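PDB 4C2L: endo-xylogalacturonan hydrolase A, which hydrolyses the galacturonic acid backbone of xylogalacturonan, a xylose-substituted component of the hairy regions of pectin. Local coordinates for residues 146-159 / 170-182. Sequence-based numbering, arbitrary orientation.
With SO4 (sulfate ion), chain G; GOL (glycerol), chain L.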
loop_
_atom_site.group_PDB
_atom_site.type_symbol
_atom_site.label_atom_id
_atom_site.label_comp_id
_atom_site.label_asym_id
_atom_site.label_seq_id
_atom_site.Cartn_x
_atom_site.Cartn_y
_atom_site.Cartn_z
ATOM N N ILE A 146 5.279 -12.675 -6.095
ATOM C CA ILE A 146 6.386 -11.871 -5.606
ATOM C C ILE A 146 6.653 -12.313 -4.172
ATOM O O ILE A 146 5.797 -12.159 -3.304
ATOM C CB ILE A 146 6.065 -10.356 -5.632
ATOM C CG1 ILE A 146 5.582 -9.923 -7.029
ATOM C CG2 ILE A 146 7.286 -9.527 -5.229
ATOM C CD1 ILE A 146 4.091 -10.119 -7.228
ATOM N N SER A 147 7.847 -12.838 -3.901
ATOM C CA SER A 147 8.052 -13.475 -2.601
ATOM C C SER A 147 9.489 -13.554 -2.122
ATOM O O SER A 147 10.427 -13.590 -2.914
ATOM C CB SER A 147 7.471 -14.889 -2.630
ATOM O OG SER A 147 8.221 -15.737 -3.492
ATOM N N GLY A 148 9.638 -13.573 -0.803
ATOM C CA GLY A 148 10.887 -13.903 -0.159
ATOM C C GLY A 148 11.920 -12.813 -0.087
ATOM O O GLY A 148 12.988 -13.012 0.490
ATOM N N LEU A 149 11.622 -11.645 -0.633
ATOM C CA LEU A 149 12.683 -10.660 -0.764
ATOM C C LEU A 149 12.450 -9.437 0.091
ATOM O O LEU A 149 11.371 -9.269 0.659
ATOM C CB LEU A 149 12.895 -10.305 -2.234
ATOM C CG LEU A 149 11.673 -9.917 -3.034
ATOM C CD1 LEU A 149 11.396 -8.445 -2.761
ATOM C CD2 LEU A 149 11.949 -10.171 -4.506
ATOM N N ARG A 150 13.479 -8.611 0.194
ATOM C CA ARG A 150 13.405 -7.343 0.886
ATOM C C ARG A 150 13.340 -6.224 -0.151
ATOM O O ARG A 150 14.101 -6.229 -1.127
ATOM C CB ARG A 150 14.658 -7.159 1.730
ATOM C CG ARG A 150 14.757 -5.813 2.422
ATOM C CD ARG A 150 15.994 -5.725 3.307
ATOM N NE ARG A 150 16.091 -4.388 3.876
ATOM C CZ ARG A 150 17.228 -3.796 4.238
ATOM N NH1 ARG A 150 18.393 -4.431 4.102
ATOM N NH2 ARG A 150 17.193 -2.567 4.743
ATOM N N GLN A 151 12.443 -5.268 0.088
ATOM C CA GLN A 151 12.423 -4.028 -0.673
ATOM C C GLN A 151 12.860 -2.930 0.270
ATOM O O GLN A 151 12.264 -2.751 1.340
ATOM C CB GLN A 151 11.017 -3.746 -1.211
ATOM C CG GLN A 151 10.560 -4.754 -2.261
ATOM C CD GLN A 151 9.095 -4.559 -2.620
ATOM O OE1 GLN A 151 8.312 -4.090 -1.803
ATOM N NE2 GLN A 151 8.722 -4.923 -3.830
ATOM N N LYS A 152 13.896 -2.193 -0.130
ATOM C CA LYS A 152 14.565 -1.217 0.727
ATOM C C LYS A 152 14.500 0.183 0.111
ATOM O O LYS A 152 14.839 0.356 -1.060
ATOM C CB LYS A 152 16.041 -1.631 0.861
ATOM C CG LYS A 152 16.906 -0.655 1.636
ATOM C CD LYS A 152 18.343 -1.169 1.651
ATOM C CE LYS A 152 19.282 -0.122 2.229
ATOM N NZ LYS A 152 20.657 -0.707 2.298
ATOM N N ASN A 153 14.035 1.155 0.894
ATOM C CA ASN A 153 14.122 2.579 0.547
ATOM C C ASN A 153 13.612 2.942 -0.857
ATOM O O ASN A 153 14.341 3.521 -1.666
ATOM C CB ASN A 153 15.550 3.097 0.773
ATOM C CG ASN A 153 16.011 2.926 2.208
ATOM O OD1 ASN A 153 15.185 2.858 3.130
ATOM N ND2 ASN A 153 17.343 2.874 2.418
ATOM N N PRO A 154 12.344 2.625 -1.146
ATOM C CA PRO A 154 11.758 3.085 -2.416
ATOM C C PRO A 154 11.634 4.606 -2.401
ATOM O O PRO A 154 11.390 5.193 -1.347
ATOM C CB PRO A 154 10.358 2.473 -2.383
ATOM C CG PRO A 154 10.030 2.393 -0.917
ATOM C CD PRO A 154 11.347 1.961 -0.293
ATOM N N PRO A 155 11.805 5.258 -3.562
ATOM C CA PRO A 155 11.601 6.711 -3.617
ATOM C C PRO A 155 10.166 7.097 -3.221
ATOM O O PRO A 155 9.936 8.179 -2.682
ATOM C CB PRO A 155 11.800 7.047 -5.100
ATOM C CG PRO A 155 12.537 5.909 -5.686
ATOM C CD PRO A 155 12.340 4.688 -4.818
ATOM N N ASN A 156 9.220 6.198 -3.457
ATOM C CA ASN A 156 7.786 6.524 -3.317
ATOM C C ASN A 156 7.101 5.177 -3.017
ATOM O O ASN A 156 7.538 4.452 -2.129
ATOM C CB ASN A 156 7.329 7.155 -4.655
ATOM C CG ASN A 156 6.056 8.034 -4.568
ATOM O OD1 ASN A 156 5.833 8.852 -5.473
ATOM N ND2 ASN A 156 5.204 7.828 -3.581
ATOM N N VAL A 157 6.048 4.819 -3.755
ATOM C CA VAL A 157 5.274 3.603 -3.439
ATOM C C VAL A 157 6.140 2.356 -3.648
ATOM O O VAL A 157 6.916 2.292 -4.609
ATOM C CB VAL A 157 3.994 3.537 -4.315
ATOM C CG1 VAL A 157 3.247 2.208 -4.123
ATOM C CG2 VAL A 157 3.096 4.734 -3.970
ATOM N N PHE A 158 6.025 1.371 -2.747
ATOM C CA PHE A 158 6.757 0.111 -2.919
ATOM C C PHE A 158 6.140 -0.695 -4.066
ATOM O O PHE A 158 6.818 -1.040 -5.039
ATOM C CB PHE A 158 6.659 -0.766 -1.663
ATOM C CG PHE A 158 7.541 -0.353 -0.512
ATOM C CD1 PHE A 158 7.096 0.566 0.448
ATOM C CD2 PHE A 158 8.768 -0.988 -0.318
ATOM C CE1 PHE A 158 7.888 0.889 1.556
ATOM C CE2 PHE A 158 9.566 -0.685 0.786
ATOM C CZ PHE A 158 9.139 0.260 1.721
ATOM N N ASN A 159 4.859 -1.042 -3.931
ATOM C CA ASN A 159 4.207 -1.955 -4.868
ATOM C C ASN A 159 2.862 -1.400 -5.263
ATOM O O ASN A 159 2.102 -0.924 -4.412
ATOM C CB ASN A 159 3.927 -3.311 -4.189
ATOM C CG ASN A 159 5.176 -3.974 -3.695
ATOM O OD1 ASN A 159 5.966 -4.468 -4.486
ATOM N ND2 ASN A 159 5.385 -3.958 -2.380
ATOM N N PHE A 170 1.665 -11.598 -3.133
ATOM C CA PHE A 170 2.865 -11.076 -2.474
ATOM C C PHE A 170 3.008 -11.878 -1.195
ATOM O O PHE A 170 2.093 -11.887 -0.374
ATOM C CB PHE A 170 2.692 -9.602 -2.093
ATOM C CG PHE A 170 2.491 -8.673 -3.264
ATOM C CD1 PHE A 170 1.208 -8.404 -3.738
ATOM C CD2 PHE A 170 3.569 -8.036 -3.864
ATOM C CE1 PHE A 170 1.003 -7.521 -4.802
ATOM C CE2 PHE A 170 3.381 -7.159 -4.940
ATOM C CZ PHE A 170 2.090 -6.902 -5.408
ATOM N N SER A 171 4.140 -12.557 -1.022
ATOM C CA SER A 171 4.323 -13.400 0.171
ATOM C C SER A 171 5.701 -13.249 0.795
ATOM O O SER A 171 6.691 -13.165 0.078
ATOM C CB SER A 171 4.111 -14.877 -0.223
ATOM O OG SER A 171 4.307 -15.700 0.895
ATOM N N ASN A 172 5.772 -13.252 2.130
ATOM C CA ASN A 172 7.061 -13.282 2.818
ATOM C C ASN A 172 7.979 -12.140 2.377
ATOM O O ASN A 172 9.128 -12.366 1.985
ATOM C CB ASN A 172 7.753 -14.634 2.573
ATOM C CG ASN A 172 7.041 -15.771 3.269
ATOM O OD1 ASN A 172 6.606 -15.620 4.408
ATOM N ND2 ASN A 172 6.913 -16.897 2.593
ATOM N N LEU A 173 7.454 -10.922 2.396
ATOM C CA LEU A 173 8.229 -9.755 2.005
ATOM C C LEU A 173 8.610 -8.928 3.225
ATOM O O LEU A 173 7.818 -8.786 4.174
ATOM C CB LEU A 173 7.442 -8.873 1.020
ATOM C CG LEU A 173 6.993 -9.460 -0.314
ATOM C CD1 LEU A 173 6.317 -8.374 -1.142
ATOM C CD2 LEU A 173 8.185 -10.038 -1.084
ATOM N N LYS A 174 9.830 -8.400 3.200
ATOM C CA LYS A 174 10.281 -7.449 4.206
ATOM C C LYS A 174 10.470 -6.108 3.510
ATOM O O LYS A 174 11.243 -6.008 2.574
ATOM C CB LYS A 174 11.587 -7.910 4.845
ATOM C CG LYS A 174 12.079 -6.983 5.946
ATOM C CD LYS A 174 12.867 -7.747 7.002
ATOM C CE LYS A 174 14.363 -7.672 6.729
ATOM N NZ LYS A 174 14.890 -6.327 7.095
ATOM N N MET A 175 9.735 -5.094 3.955
ATOM C CA MET A 175 9.733 -3.817 3.252
ATOM C C MET A 175 10.050 -2.718 4.234
ATOM O O MET A 175 9.410 -2.596 5.275
ATOM C CB MET A 175 8.366 -3.589 2.604
ATOM C CG MET A 175 8.055 -4.662 1.572
ATOM S SD MET A 175 6.288 -4.894 1.331
ATOM C CE MET A 175 5.826 -3.213 0.939
ATOM N N ASP A 176 11.076 -1.928 3.931
ATOM C CA ASP A 176 11.466 -0.891 4.871
ATOM C C ASP A 176 11.962 0.339 4.162
ATOM O O ASP A 176 12.721 0.247 3.199
ATOM C CB ASP A 176 12.534 -1.416 5.857
ATOM C CG ASP A 176 13.708 -2.086 5.147
ATOM O OD1 ASP A 176 14.661 -1.388 4.775
ATOM O OD2 ASP A 176 13.707 -3.318 4.977
ATOM N N ALA A 177 11.508 1.487 4.645
ATOM C CA ALA A 177 11.973 2.788 4.181
ATOM C C ALA A 177 12.399 3.559 5.418
ATOM O O ALA A 177 11.565 3.814 6.294
ATOM C CB ALA A 177 10.845 3.517 3.455
ATOM N N ASN A 178 13.694 3.894 5.501
ATOM C CA ASN A 178 14.253 4.651 6.620
ATOM C C ASN A 178 15.144 5.760 6.105
ATOM O O ASN A 178 16.086 5.493 5.368
ATOM C CB ASN A 178 15.073 3.733 7.528
ATOM C CG ASN A 178 14.201 2.736 8.267
ATOM O OD1 ASN A 178 14.082 1.584 7.843
ATOM N ND2 ASN A 178 13.544 3.184 9.333
ATOM N N SER A 179 14.818 6.990 6.478
ATOM C CA SER A 179 15.593 8.152 6.068
ATOM C C SER A 179 16.811 8.339 6.961
ATOM O O SER A 179 16.734 8.168 8.166
ATOM C CB SER A 179 14.742 9.411 6.167
ATOM O OG SER A 179 15.522 10.537 5.789
ATOM N N LYS A 180 17.928 8.695 6.343
ATOM C CA LYS A 180 19.156 9.037 7.057
ATOM C C LYS A 180 19.183 10.505 7.498
ATOM O O LYS A 180 20.143 10.957 8.139
ATOM C CB LYS A 180 20.345 8.724 6.152
ATOM C CG LYS A 180 20.587 7.232 6.009
ATOM C CD LYS A 180 21.841 6.933 5.198
ATOM C CE LYS A 180 21.518 6.471 3.787
ATOM N NZ LYS A 180 20.745 5.186 3.740
ATOM N N SER A 181 18.135 11.250 7.158
ATOM C CA SER A 181 18.060 12.666 7.525
ATOM C C SER A 181 16.777 12.933 8.297
ATOM O O SER A 181 16.112 11.997 8.736
ATOM C CB SER A 181 18.122 13.550 6.278
ATOM O OG SER A 181 16.943 13.469 5.514
ATOM N N ASP A 182 16.431 14.208 8.425
ATOM C CA ASP A 182 15.214 14.619 9.113
ATOM C C ASP A 182 14.017 14.610 8.181
ATOM O O ASP A 182 12.892 14.798 8.629
ATOM C CB ASP A 182 15.383 16.022 9.685
ATOM C CG ASP A 182 16.492 16.098 10.715
ATOM O OD1 ASP A 182 16.314 15.485 11.792
ATOM O OD2 ASP A 182 17.530 16.760 10.443
HETATM S S SO4 G . 20.453 -1.639 5.710
HETATM O O1 SO4 G . 19.136 -1.633 6.388
HETATM O O2 SO4 G . 20.461 -2.525 4.520
HETATM O O3 SO4 G . 21.473 -2.132 6.655
HETATM O O4 SO4 G . 20.770 -0.251 5.301
HETATM C C1 GOL L . 21.945 3.254 1.209
HETATM O O1 GOL L . 21.706 2.392 0.077
HETATM C C2 GOL L . 22.554 2.514 2.405
HETATM O O2 GOL L . 21.531 2.200 3.356
HETATM C C3 GOL L . 23.248 1.218 1.995
HETATM O O3 GOL L . 24.523 1.517 1.418
HETATM O O HOH W 1 15.489 1.029 5.203
HETATM O O HOH W 2 18.375 4.037 5.279
#
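Arg150 and Asp176 join two neighbouring rungs of the right-handed parallel beta-helix of glycoside hydrolase family 28. Their strands, 150-152 and 173-176, run parallel, with axes 4.6 Å apart. Gln151 N donates to Lys174 O, and Gln151 O accepts from Asp176 N.

Along Arg150, CB and CG pass Lys174 O. CG is anti to the backbone N (chi1 175°), and the chain stays extended to NE, running across Asp176. CD nears Asp176 OD2. NE donates to Asp176 OD2 at 2.8 Å, on its syn lone pair. NH2 reaches Asp176 OD1, also at 2.8 Å, by a nearly straight bond. This side-on, two-nitrogen grip leaves the guanidinium and carboxylate planes 35° apart. NH1 and NH2 also bind a sulfate, probably from the crystallisation liquor, which Lys152 NZ shares. Lys152 CD lies over one guanidinium face, offset toward its rim. Lys174 NZ lies 3.9 Å from Arg150 NE and makes a long salt bridge to the same Asp176 OD2.

Gln151 and Met175 lie on the buried sheet face, against Phe158 and Asn159. The Gln151 and Asn159 amides pair through two hydrogen bonds. Gln151 NE2 donates to Asn159 OD1 at 2.9 Å, and Asn159 ND2 returns a bond to Gln151 OE1. Met175 bends at chi3 (55°), which brings CE over the Phe158 ring, 4.0 Å from its centroid. Pro154 CG sits over the centre of the opposite face. Phe158 lies about 8 Å from Asp210, the proton donor by similarity, measured between side chains.

Past the strands, Asn153 OD1 accepts a hydrogen bond from Asn178 N at 3.0 Å.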